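Local coordinates for sorbitol dehydrogenase (Gluconobacter oxydans, PDB 5ITG), which probably oxidises D-sorbitol to L-sorbose, with a nicotinamide cofactor of the NADP type taking up the hydride, at residues G34-F37 and R38-A42; S68-K71 and A72-K76. All blocks are in the same frame, centred on the assembly; numbering follows the deposited sequence.

In the fold
Strand 26-31 leads into contact 1, a continuous stretch where helix 35-39 gives way to helix 41-46. Strand 56-61, parallel to 26-31, follows and completes a beta-alpha-beta unit; the chain then enters helix 66-77, where contact 2 lies. Each contact closes only a local helical turn, and the two run in series along the chain, neither nested nor crossed. Their centres are about 17 Å apart, yet the side chains meet: R38 NE packs 3.9 Å from F75 CZ. L253 lies against both, its carbonyl oxygen taking a hydrogen bond from R38 NH2 while the side chains of E74 and F75 touch the same residue. Both contacts fall within the Rossmann domain.

Contact 1 of 2, residues G34-F37 and R38-A42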
ATOM      1  N   GLY A  34      11.446  -2.887   5.064  1.00 21.63           N
ATOM      2  CA  GLY A  34      10.466  -2.500   6.061  1.00 20.65           C
ATOM      3  C   GLY A  34       9.474  -3.618   6.310  1.00 19.55           C
ATOM      4  O   GLY A  34       9.538  -4.678   5.676  1.00 20.09           O
ATOM      5  N   ASN A  35       8.541  -3.379   7.226  1.00 18.59           N
ATOM      6  CA  ASN A  35       7.548  -4.373   7.582  1.00 17.93           C
ATOM      7  C   ASN A  35       6.700  -4.878   6.424  1.00 17.85           C
ATOM      8  O   ASN A  35       6.456  -6.075   6.317  1.00 16.56           O
ATOM      9  CB  ASN A  35       6.617  -3.834   8.664  1.00 18.51           C
ATOM     10  CG  ASN A  35       7.354  -3.437   9.916  1.00 20.29           C
ATOM     11  OD1 ASN A  35       8.316  -4.090  10.314  1.00 21.31           O
ATOM     12  ND2 ASN A  35       6.896  -2.365  10.557  1.00 23.15           N
ATOM     13  N   PHE A  36       6.242  -3.973   5.566  1.00 16.11           N
ATOM     14  CA  PHE A  36       5.405  -4.388   4.450  1.00 15.79           C
ATOM     15  C   PHE A  36       6.119  -5.400   3.560  1.00 15.59           C
ATOM     16  O   PHE A  36       5.548  -6.435   3.195  1.00 16.21           O
ATOM     17  CB  PHE A  36       4.976  -3.180   3.616  1.00 17.45           C
ATOM     18  CG  PHE A  36       4.031  -3.536   2.507  1.00 19.59           C
ATOM     19  CD1 PHE A  36       2.772  -4.049   2.798  1.00 18.71           C
ATOM     20  CD2 PHE A  36       4.409  -3.402   1.178  1.00 17.77           C
ATOM     21  CE1 PHE A  36       1.903  -4.428   1.773  1.00 20.70           C
ATOM     22  CE2 PHE A  36       3.548  -3.778   0.147  1.00 19.09           C
ATOM     23  CZ  PHE A  36       2.295  -4.292   0.447  1.00 20.47           C
ATOM     24  N   PHE A  37       7.364  -5.093   3.207  1.00 13.90           N
ATOM     25  CA  PHE A  37       8.175  -5.976   2.370  1.00 15.51           C
ATOM     26  C   PHE A  37       8.276  -7.355   3.010  1.00 15.16           C
ATOM     27  O   PHE A  37       8.066  -8.378   2.362  1.00 16.95           O
ATOM     28  CB  PHE A  37       9.595  -5.409   2.201  1.00 14.13           C
ATOM     29  CG  PHE A  37      10.633  -6.465   1.905  1.00 17.32           C
ATOM     30  CD1 PHE A  37      10.686  -7.078   0.659  1.00 16.32           C
ATOM     31  CD2 PHE A  37      11.503  -6.904   2.902  1.00 16.95           C
ATOM     32  CE1 PHE A  37      11.590  -8.118   0.408  1.00 18.87           C
ATOM     33  CE2 PHE A  37      12.413  -7.947   2.662  1.00 18.53           C
ATOM     34  CZ  PHE A  37      12.453  -8.554   1.413  1.00 18.19           C
ATOM     35  N   ARG A  38       8.599  -7.369   4.296  1.00 16.76           N
ATOM     36  CA  ARG A  38       8.770  -8.615   5.025  1.00 16.91           C
ATOM     37  C   ARG A  38       7.502  -9.467   5.154  1.00 17.39           C
ATOM     38  O   ARG A  38       7.593 -10.689   5.292  1.00 18.94           O
ATOM     39  CB  ARG A  38       9.348  -8.306   6.400  1.00 17.23           C
ATOM     40  CG  ARG A  38      10.719  -7.656   6.332  1.00 20.14           C
ATOM     41  CD  ARG A  38      11.068  -7.044   7.676  1.00 28.24           C
ATOM     42  NE  ARG A  38      11.074  -8.070   8.702  1.00 27.44           N
ATOM     43  CZ  ARG A  38      10.848  -7.855   9.993  1.00 28.66           C
ATOM     44  NH1 ARG A  38      10.588  -6.636  10.443  1.00 26.78           N
ATOM     45  NH2 ARG A  38      10.876  -8.878  10.832  1.00 27.27           N
ATOM     46  N   ALA A  39       6.333  -8.830   5.096  1.00 15.59           N
ATOM     47  CA  ALA A  39       5.059  -9.542   5.221  1.00 15.22           C
ATOM     48  C   ALA A  39       4.334  -9.733   3.893  1.00 15.77           C
ATOM     49  O   ALA A  39       3.327 -10.442   3.822  1.00 16.15           O
ATOM     50  CB  ALA A  39       4.147  -8.798   6.201  1.00 13.89           C
ATOM     51  N   HIS A  40       4.840  -9.111   2.835  1.00 15.89           N
ATOM     52  CA  HIS A  40       4.190  -9.213   1.535  1.00 17.24           C
ATOM     53  C   HIS A  40       5.126  -9.831   0.499  1.00 17.23           C
ATOM     54  O   HIS A  40       5.064 -11.035   0.258  1.00 16.24           O
ATOM     55  CB  HIS A  40       3.705  -7.816   1.105  1.00 16.95           C
ATOM     56  CG  HIS A  40       2.901  -7.807  -0.159  1.00 16.45           C
ATOM     57  ND1 HIS A  40       3.473  -7.645  -1.401  1.00 17.09           N
ATOM     58  CD2 HIS A  40       1.570  -7.942  -0.372  1.00 17.11           C
ATOM     59  CE1 HIS A  40       2.528  -7.678  -2.326  1.00 16.51           C
ATOM     60  NE2 HIS A  40       1.364  -7.857  -1.728  1.00 16.10           N
ATOM     61  N   GLU A  41       6.010  -9.032  -0.093  1.00 17.23           N
ATOM     62  CA  GLU A  41       6.936  -9.563  -1.092  1.00 18.48           C
ATOM     63  C   GLU A  41       7.711 -10.787  -0.581  1.00 16.72           C
ATOM     64  O   GLU A  41       7.757 -11.828  -1.239  1.00 18.97           O
ATOM     65  CB  GLU A  41       7.935  -8.491  -1.533  1.00 17.94           C
ATOM     66  CG  GLU A  41       8.782  -8.931  -2.730  1.00 20.96           C
ATOM     67  CD  GLU A  41       9.887  -7.955  -3.073  1.00 21.29           C
ATOM     68  OE1 GLU A  41       9.662  -6.734  -2.936  1.00 23.42           O
ATOM     69  OE2 GLU A  41      10.978  -8.405  -3.498  1.00 21.38           O
ATOM     70  N   ALA A  42       8.323 -10.663   0.589  1.00 17.64           N
ATOM     71  CA  ALA A  42       9.086 -11.770   1.156  1.00 19.25           C
ATOM     72  C   ALA A  42       8.178 -12.968   1.404  1.00 19.81           C
ATOM     73  O   ALA A  42       8.598 -14.124   1.287  1.00 22.22           O
ATOM     74  CB  ALA A  42       9.754 -11.332   2.464  1.00 18.64           C
TER
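G34, at the N-cap, accepts the backbone N-H of R38 on its O at 3.2 Å. N35 and R38 run side by side in the same direction, amide and guanidinium planes 53° apart, with OD1 of N35 3.4 Å from NH1 of R38; the guanidinium's hydrogen bond goes through NH2 to L253 O. F36 and H40 both turn CG away from the backbone N (chi1 -176° for F36), which sends their rings out side by side. They form an offset stack, centroids 4.8 Å apart, the CZ of F36 lying 3.6 Å from H40 CG and CB of H40 over the phenyl face. The imidazole is fixed at its other end by NE2 bonding to Q262 O. F37 bridges the break between the two helices: its O receives A42 N at 2.9 Å in a nearly straight bond. Its ring carries the methyl of A42 over one face, while the carboxylate of E41 meets the edge, planes 85° apart, OE1 3.8 Å from F37 CD1; E41 OE2 is held by S127 OG. This broken helical turn directly after strand 26-31 is where a Rossmann fold places its dinucleotide-binding loop and first helix, consistent with an NADP(H)-dependent dehydrogenase.

Contact 2 of 2, residues S68-K71 and A72-K76; sequences SKKK and AEEFK
The backbone N-H of E74 reaches K70 O at 2.9 Å, and the same two residues are joined a second time through their side chains. E74 sets CG anti to its carbonyl carbon (chi1 -62°), which lays that methylene against K70 O, 3.2 Å away, and turns the carboxylate back along the helix. K70 answers with a chain bent at chi2 and chi4, curling over the turn until NZ stands 3.0 Å from OE2 of E74, an i to i+4 salt bridge. E73, one residue nearer, brings its OE1 to 3.4 Å from K70 CA, and its carboxylate stays well short of NZ. Without the E74 carboxylate, as with an alanine here, the K70 ammonium is likely to lose its ionic mate and the curled lysine chain to swing free.

Round the helix, K71 runs fully extended alongside F75, both pointing the same way. Its CG comes in at the edge of the phenyl ring, in plane, while CE packs 3.6 Å from CE2 of F75; the ammonium beyond bonds to V33 O, so the aliphatic chain is held at both ends. F75 N in turn donates to K71 O at 3.0 Å, continuing the ladder begun by A72 N on S68 O (2.9 Å, N-H...O 169°).

These contacts give helix 66-77 two unlike sides. K69, K70 and E73 are exposed, whereas S68, K71 and A72 rest on strand 93-106 through Y104 and L106, and the F75 ring stacks on that of Y104. E74 and F75 also touch the loop at L253, ahead of strand 255-258, and K76 forms a salt bridge with D103, on the same strand 93-106.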
ATOM      1  N   SER A  68      20.089   2.416  12.098  1.00 43.86           N
ATOM      2  CA  SER A  68      20.130   1.514  10.955  1.00 43.67           C
ATOM      3  C   SER A  68      21.108   0.377  11.228  1.00 42.81           C
ATOM      4  O   SER A  68      20.817  -0.790  10.951  1.00 40.93           O
ATOM      5  CB  SER A  68      20.554   2.270   9.694  1.00 44.10           C
ATOM      6  OG  SER A  68      19.645   3.314   9.401  1.00 47.12           O
ATOM      7  N   LYS A  69      22.264   0.730  11.785  1.00 42.31           N
ATOM      8  CA  LYS A  69      23.296  -0.250  12.100  1.00 41.48           C
ATOM      9  C   LYS A  69      22.789  -1.265  13.112  1.00 39.38           C
ATOM     10  O   LYS A  69      23.080  -2.454  13.006  1.00 37.56           O
ATOM     11  CB  LYS A  69      24.540   0.455  12.640  1.00 42.73           C
ATOM     12  CG  LYS A  69      25.085   1.518  11.704  1.00 44.67           C
ATOM     13  CD  LYS A  69      26.279   2.225  12.312  1.00 46.88           C
ATOM     14  CE  LYS A  69      26.747   3.370  11.430  1.00 47.58           C
ATOM     15  NZ  LYS A  69      27.899   4.094  12.037  1.00 49.40           N
ATOM     16  N   LYS A  70      22.026  -0.790  14.092  1.00 39.24           N
ATOM     17  CA  LYS A  70      21.464  -1.657  15.125  1.00 39.32           C
ATOM     18  C   LYS A  70      20.531  -2.680  14.472  1.00 38.55           C
ATOM     19  O   LYS A  70      20.623  -3.883  14.726  1.00 37.29           O
ATOM     20  CB  LYS A  70      20.685  -0.815  16.143  1.00 41.40           C
ATOM     21  CG  LYS A  70      20.164  -1.584  17.348  1.00 44.93           C
ATOM     22  CD  LYS A  70      21.305  -2.085  18.222  1.00 47.61           C
ATOM     23  CE  LYS A  70      20.783  -2.770  19.478  1.00 49.53           C
ATOM     24  NZ  LYS A  70      19.987  -3.990  19.167  1.00 51.68           N
ATOM     25  N   LYS A  71      19.635  -2.186  13.625  1.00 37.77           N
ATOM     26  CA  LYS A  71      18.687  -3.032  12.913  1.00 36.22           C
ATOM     27  C   LYS A  71      19.427  -4.099  12.112  1.00 35.02           C
ATOM     28  O   LYS A  71      19.112  -5.288  12.195  1.00 34.53           O
ATOM     29  CB  LYS A  71      17.841  -2.167  11.974  1.00 37.18           C
ATOM     30  CG  LYS A  71      16.825  -2.930  11.133  1.00 39.20           C
ATOM     31  CD  LYS A  71      16.125  -1.988  10.150  1.00 39.98           C
ATOM     32  CE  LYS A  71      15.174  -2.741   9.227  1.00 40.18           C
ATOM     33  NZ  LYS A  71      14.536  -1.822   8.246  1.00 37.24           N
ATOM     34  N   ALA A  72      20.415  -3.666  11.334  1.00 34.69           N
ATOM     35  CA  ALA A  72      21.202  -4.579  10.516  1.00 35.02           C
ATOM     36  C   ALA A  72      21.892  -5.633  11.378  1.00 34.70           C
ATOM     37  O   ALA A  72      22.016  -6.789  10.975  1.00 33.96           O
ATOM     38  CB  ALA A  72      22.240  -3.799   9.714  1.00 35.37           C
ATOM     39  N   GLU A  73      22.339  -5.231  12.563  1.00 34.95           N
ATOM     40  CA  GLU A  73      23.014  -6.153  13.471  1.00 36.16           C
ATOM     41  C   GLU A  73      22.035  -7.180  14.017  1.00 35.02           C
ATOM     42  O   GLU A  73      22.360  -8.360  14.129  1.00 33.49           O
ATOM     43  CB  GLU A  73      23.662  -5.385  14.624  1.00 38.56           C
ATOM     44  CG  GLU A  73      24.770  -4.448  14.178  1.00 43.79           C
ATOM     45  CD  GLU A  73      25.350  -3.630  15.317  1.00 46.61           C
ATOM     46  OE1 GLU A  73      24.604  -2.829  15.927  1.00 48.45           O
ATOM     47  OE2 GLU A  73      26.555  -3.788  15.599  1.00 49.10           O
ATOM     48  N   GLU A  74      20.829  -6.731  14.349  1.00 35.77           N
ATOM     49  CA  GLU A  74      19.816  -7.631  14.882  1.00 35.88           C
ATOM     50  C   GLU A  74      19.398  -8.667  13.845  1.00 35.01           C
ATOM     51  O   GLU A  74      19.115  -9.817  14.186  1.00 34.21           O
ATOM     52  CB  GLU A  74      18.604  -6.834  15.357  1.00 37.95           C
ATOM     53  CG  GLU A  74      18.916  -5.869  16.481  1.00 41.63           C
ATOM     54  CD  GLU A  74      17.671  -5.282  17.108  1.00 43.59           C
ATOM     55  OE1 GLU A  74      16.867  -4.669  16.379  1.00 45.90           O
ATOM     56  OE2 GLU A  74      17.497  -5.433  18.334  1.00 46.37           O
ATOM     57  N   PHE A  75      19.355  -8.256  12.580  1.00 34.55           N
ATOM     58  CA  PHE A  75      18.996  -9.159  11.486  1.00 33.80           C
ATOM     59  C   PHE A  75      20.080 -10.225  11.336  1.00 33.68           C
ATOM     60  O   PHE A  75      19.799 -11.423  11.372  1.00 33.77           O
ATOM     61  CB  PHE A  75      18.856  -8.381  10.171  1.00 32.80           C
ATOM     62  CG  PHE A  75      17.446  -7.946   9.861  1.00 31.75           C
ATOM     63  CD1 PHE A  75      16.505  -8.867   9.399  1.00 33.95           C
ATOM     64  CD2 PHE A  75      17.055  -6.622  10.036  1.00 33.45           C
ATOM     65  CE1 PHE A  75      15.192  -8.472   9.118  1.00 32.41           C
ATOM     66  CE2 PHE A  75      15.744  -6.215   9.758  1.00 32.72           C
ATOM     67  CZ  PHE A  75      14.813  -7.145   9.299  1.00 32.42           C
ATOM     68  N   LYS A  76      21.322  -9.784  11.170  1.00 34.20           N
ATOM     69  CA  LYS A  76      22.440 -10.710  11.026  1.00 35.35           C
ATOM     70  C   LYS A  76      22.519 -11.656  12.227  1.00 34.90           C
ATOM     71  O   LYS A  76      22.856 -12.827  12.080  1.00 36.39           O
ATOM     72  CB  LYS A  76      23.753  -9.930  10.886  1.00 36.87           C
ATOM     73  CG  LYS A  76      23.822  -9.043   9.644  1.00 38.37           C
ATOM     74  CD  LYS A  76      23.861  -9.868   8.354  1.00 39.56           C
ATOM     75  CE  LYS A  76      25.151 -10.676   8.247  1.00 40.31           C
ATOM     76  NZ  LYS A  76      25.258 -11.419   6.955  1.00 42.59           N
TER